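Local coordinates for protein N-alpha-acetyltransferase 35, NatC auxiliary subunit (Saccharomyces cerevisiae, PDB 6YGA) that serves as the auxiliary subunit of the heterotrimeric NatC N-terminal acetyltransferase, which acetylates the N-terminal methionine of the L-A virus Gag protein, at residues Y474-L479 against N546-L551. Sequence-based numbering, arbitrary orientation.
With EDO (1,2-ethanediol), chain C; EDO (1,2-ethanediol), chain D.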
ATOM      1  N   TYR B 474     -17.022  22.423   7.266  1.00 34.84           N
ATOM      2  CA  TYR B 474     -18.442  22.129   7.424  1.00 35.43           C
ATOM      3  C   TYR B 474     -18.658  20.907   8.314  1.00 36.07           C
ATOM      4  O   TYR B 474     -19.496  20.929   9.222  1.00 34.16           O
ATOM      5  CB  TYR B 474     -19.065  21.934   6.041  1.00 37.52           C
ATOM      6  CG  TYR B 474     -20.428  21.287   6.018  1.00 35.71           C
ATOM      7  CD1 TYR B 474     -21.581  22.041   6.209  1.00 36.19           C
ATOM      8  CD2 TYR B 474     -20.562  19.928   5.774  1.00 34.55           C
ATOM      9  CE1 TYR B 474     -22.832  21.450   6.175  1.00 38.29           C
ATOM     10  CE2 TYR B 474     -21.802  19.327   5.740  1.00 36.33           C
ATOM     11  CZ  TYR B 474     -22.935  20.092   5.940  1.00 41.62           C
ATOM     12  OH  TYR B 474     -24.173  19.495   5.906  1.00 45.27           O
ATOM     13  N   LEU B 475     -17.895  19.833   8.078  1.00 37.03           N
ATOM     14  CA  LEU B 475     -18.003  18.652   8.933  1.00 37.47           C
ATOM     15  C   LEU B 475     -17.574  18.957  10.363  1.00 38.27           C
ATOM     16  O   LEU B 475     -18.235  18.534  11.320  1.00 39.15           O
ATOM     17  CB  LEU B 475     -17.166  17.504   8.369  1.00 32.86           C
ATOM     18  CG  LEU B 475     -17.582  16.865   7.047  1.00 32.93           C
ATOM     19  CD1 LEU B 475     -16.667  15.686   6.748  1.00 28.62           C
ATOM     20  CD2 LEU B 475     -19.044  16.435   7.080  1.00 32.53           C
ATOM     21  N   SER B 476     -16.461  19.679  10.530  1.00 37.41           N
ATOM     22  CA  SER B 476     -15.975  20.015  11.865  1.00 37.52           C
ATOM     23  C   SER B 476     -16.961  20.894  12.622  1.00 36.00           C
ATOM     24  O   SER B 476     -17.059  20.802  13.851  1.00 35.83           O
ATOM     25  CB  SER B 476     -14.621  20.719  11.772  1.00 36.87           C
ATOM     26  OG  SER B 476     -13.680  19.942  11.056  1.00 37.44           O
ATOM     27  N   HIS B 477     -17.686  21.762  11.914  1.00 36.91           N
ATOM     28  CA  HIS B 477     -18.688  22.587  12.580  1.00 37.82           C
ATOM     29  C   HIS B 477     -19.805  21.721  13.144  1.00 36.51           C
ATOM     30  O   HIS B 477     -20.267  21.946  14.267  1.00 36.75           O
ATOM     31  CB  HIS B 477     -19.241  23.633  11.609  1.00 41.61           C
ATOM     32  CG  HIS B 477     -20.255  24.555  12.217  1.00 50.03           C
ATOM     33  ND1 HIS B 477     -21.610  24.309  12.164  1.00 52.73           N
ATOM     34  CD2 HIS B 477     -20.111  25.729  12.876  1.00 51.84           C
ATOM     35  CE1 HIS B 477     -22.257  25.289  12.771  1.00 54.29           C
ATOM     36  NE2 HIS B 477     -21.371  26.163  13.212  1.00 54.24           N
ATOM     37  N   HIS B 478     -20.236  20.707  12.387  1.00 36.19           N
ATOM     38  CA  HIS B 478     -21.264  19.798  12.885  1.00 39.15           C
ATOM     39  C   HIS B 478     -20.740  18.938  14.028  1.00 39.60           C
ATOM     40  O   HIS B 478     -21.477  18.639  14.976  1.00 37.53           O
ATOM     41  CB  HIS B 478     -21.789  18.919  11.750  1.00 41.33           C
ATOM     42  CG  HIS B 478     -22.780  19.606  10.865  1.00 46.50           C
ATOM     43  ND1 HIS B 478     -24.141  19.452  11.015  1.00 48.74           N
ATOM     44  CD2 HIS B 478     -22.611  20.453   9.822  1.00 47.71           C
ATOM     45  CE1 HIS B 478     -24.767  20.173  10.103  1.00 49.90           C
ATOM     46  NE2 HIS B 478     -23.862  20.791   9.367  1.00 49.94           N
ATOM     47  N   LEU B 479     -19.471  18.526  13.960  1.00 37.78           N
ATOM     48  CA  LEU B 479     -18.905  17.740  15.051  1.00 39.07           C
ATOM     49  C   LEU B 479     -18.775  18.574  16.320  1.00 37.95           C
ATOM     50  O   LEU B 479     -19.031  18.077  17.423  1.00 37.24           O
ATOM     51  CB  LEU B 479     -17.551  17.162  14.643  1.00 39.14           C
ATOM     52  CG  LEU B 479     -16.873  16.286  15.698  1.00 36.73           C
ATOM     53  CD1 LEU B 479     -17.832  15.226  16.220  1.00 34.24           C
ATOM     54  CD2 LEU B 479     -15.626  15.639  15.129  1.00 35.92           C
ATOM     55  N   ASN B 546     -11.909  22.314  17.355  1.00 34.29           N
ATOM     56  CA  ASN B 546     -11.838  23.737  17.046  1.00 35.67           C
ATOM     57  C   ASN B 546     -10.521  24.096  16.368  1.00 35.23           C
ATOM     58  O   ASN B 546     -10.479  25.022  15.549  1.00 34.43           O
ATOM     59  CB  ASN B 546     -12.036  24.567  18.314  1.00 36.84           C
ATOM     60  CG  ASN B 546     -13.499  24.857  18.593  1.00 42.25           C
ATOM     61  OD1 ASN B 546     -14.135  25.631  17.876  1.00 44.70           O
ATOM     62  ND2 ASN B 546     -14.038  24.241  19.638  1.00 43.43           N
ATOM     63  N   ILE B 547      -9.444  23.375  16.686  1.00 34.77           N
ATOM     64  CA  ILE B 547      -8.190  23.570  15.968  1.00 36.52           C
ATOM     65  C   ILE B 547      -8.345  23.137  14.517  1.00 37.16           C
ATOM     66  O   ILE B 547      -7.944  23.852  13.591  1.00 38.47           O
ATOM     67  CB  ILE B 547      -7.046  22.816  16.667  1.00 34.55           C
ATOM     68  CG1 ILE B 547      -6.715  23.482  17.999  1.00 34.77           C
ATOM     69  CG2 ILE B 547      -5.811  22.766  15.783  1.00 30.50           C
ATOM     70  CD1 ILE B 547      -5.731  22.699  18.831  1.00 35.28           C
ATOM     71  N   THR B 548      -8.951  21.965  14.300  1.00 35.69           N
ATOM     72  CA  THR B 548      -9.222  21.503  12.942  1.00 35.82           C
ATOM     73  C   THR B 548     -10.108  22.492  12.200  1.00 36.80           C
ATOM     74  O   THR B 548      -9.844  22.835  11.042  1.00 37.50           O
ATOM     75  CB  THR B 548      -9.884  20.124  12.975  1.00 36.64           C
ATOM     76  OG1 THR B 548      -8.959  19.157  13.485  1.00 39.72           O
ATOM     77  CG2 THR B 548     -10.324  19.706  11.577  1.00 34.83           C
ATOM     78  N   LYS B 549     -11.169  22.963  12.861  1.00 36.59           N
ATOM     79  CA  LYS B 549     -12.094  23.895  12.228  1.00 36.95           C
ATOM     80  C   LYS B 549     -11.386  25.184  11.829  1.00 37.39           C
ATOM     81  O   LYS B 549     -11.573  25.685  10.715  1.00 37.87           O
ATOM     82  CB  LYS B 549     -13.256  24.188  13.177  1.00 39.32           C
ATOM     83  CG  LYS B 549     -14.571  24.497  12.491  1.00 45.71           C
ATOM     84  CD  LYS B 549     -15.653  24.838  13.510  1.00 49.38           C
ATOM     85  CE  LYS B 549     -15.344  26.152  14.209  1.00 54.89           C
ATOM     86  NZ  LYS B 549     -16.385  26.542  15.200  1.00 59.42           N
ATOM     87  N   SER B 550     -10.557  25.723  12.725  1.00 34.78           N
ATOM     88  CA  SER B 550      -9.847  26.961  12.425  1.00 35.16           C
ATOM     89  C   SER B 550      -8.868  26.781  11.270  1.00 35.81           C
ATOM     90  O   SER B 550      -8.766  27.652  10.398  1.00 36.60           O
ATOM     91  CB  SER B 550      -9.114  27.457  13.671  1.00 37.36           C
ATOM     92  OG  SER B 550     -10.021  27.850  14.685  1.00 39.84           O
ATOM     93  N   LEU B 551      -8.135  25.663  11.247  1.00 34.17           N
ATOM     94  CA  LEU B 551      -7.131  25.462  10.205  1.00 33.42           C
ATOM     95  C   LEU B 551      -7.774  25.349   8.827  1.00 35.14           C
ATOM     96  O   LEU B 551      -7.275  25.930   7.857  1.00 34.77           O
ATOM     97  CB  LEU B 551      -6.289  24.226  10.515  1.00 33.00           C
ATOM     98  CG  LEU B 551      -5.311  24.383  11.682  1.00 32.38           C
ATOM     99  CD1 LEU B 551      -4.582  23.079  11.940  1.00 34.12           C
ATOM    100  CD2 LEU B 551      -4.326  25.506  11.403  1.00 33.00           C
TER
HETATM  101  C1  EDO C 821     -13.272  29.127  13.726  1.00 83.50           C
HETATM  102  O1  EDO C 821     -12.698  27.962  14.331  1.00 82.56           O
HETATM  103  C2  EDO C 821     -13.015  30.334  14.622  1.00 84.39           C
HETATM  104  O2  EDO C 821     -13.560  31.512  14.018  1.00 85.13           O
HETATM  105  C1  EDO D 820      -6.286  19.214  14.994  1.00 48.30           C
HETATM  106  O1  EDO D 820      -6.445  18.749  13.646  1.00 47.03           O
HETATM  107  C2  EDO D 820      -5.540  18.182  15.829  1.00 51.13           C
HETATM  108  O2  EDO D 820      -6.049  16.869  15.569  1.00 55.20           O
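S476 and H477 pack against T548 and K549 where two long helices, 465-506 and 511-564, pair as an antiparallel helical hairpin in the region assigned to NAA35-like TPR repeats. Over these short segments the axes approach to 8.9 Å and their directions differ by 152°. No hydrogen bond joins the two segments, and the contact is a small van der Waals one. It is closest in backbone at S476 and K549, whose CA atoms lie 5.5 Å apart, a close spacing consistent with the small serine side chain. S476 CB rests on the start of the lysine chain, 3.8 Å from K549 CG. The serine OG sits beside its own backbone N (chi1 -56°), where it hydrogen-bonds to V472 O one turn earlier, so its polar need is met within its own helix while it faces a methyl group. K549 runs extended as far as CD and then bends at chi3 (67°). Its aliphatic part passes alongside the backbone of H477, with K549 CD 3.9 Å from H477 CA, and NZ lies obliquely to the imidazole, 5.4 Å from H477 NE2. K549 NZ also makes a long, weak ion pair with E480, a residue of helix 465-506. Outside the contact, L475 packs on helix 433-456, while I547 and L551 touch helix 668-701, which ties the hairpin into the surrounding helices. Ethanediol molecules, probably from the crystallisation liquor, are hydrogen-bonded to T548 OG1 and S550 OG. The T548 methyl, opposite its backbone N, meets the serine hydroxyl, T548 CG2 lying 3.4 Å from S476 OG.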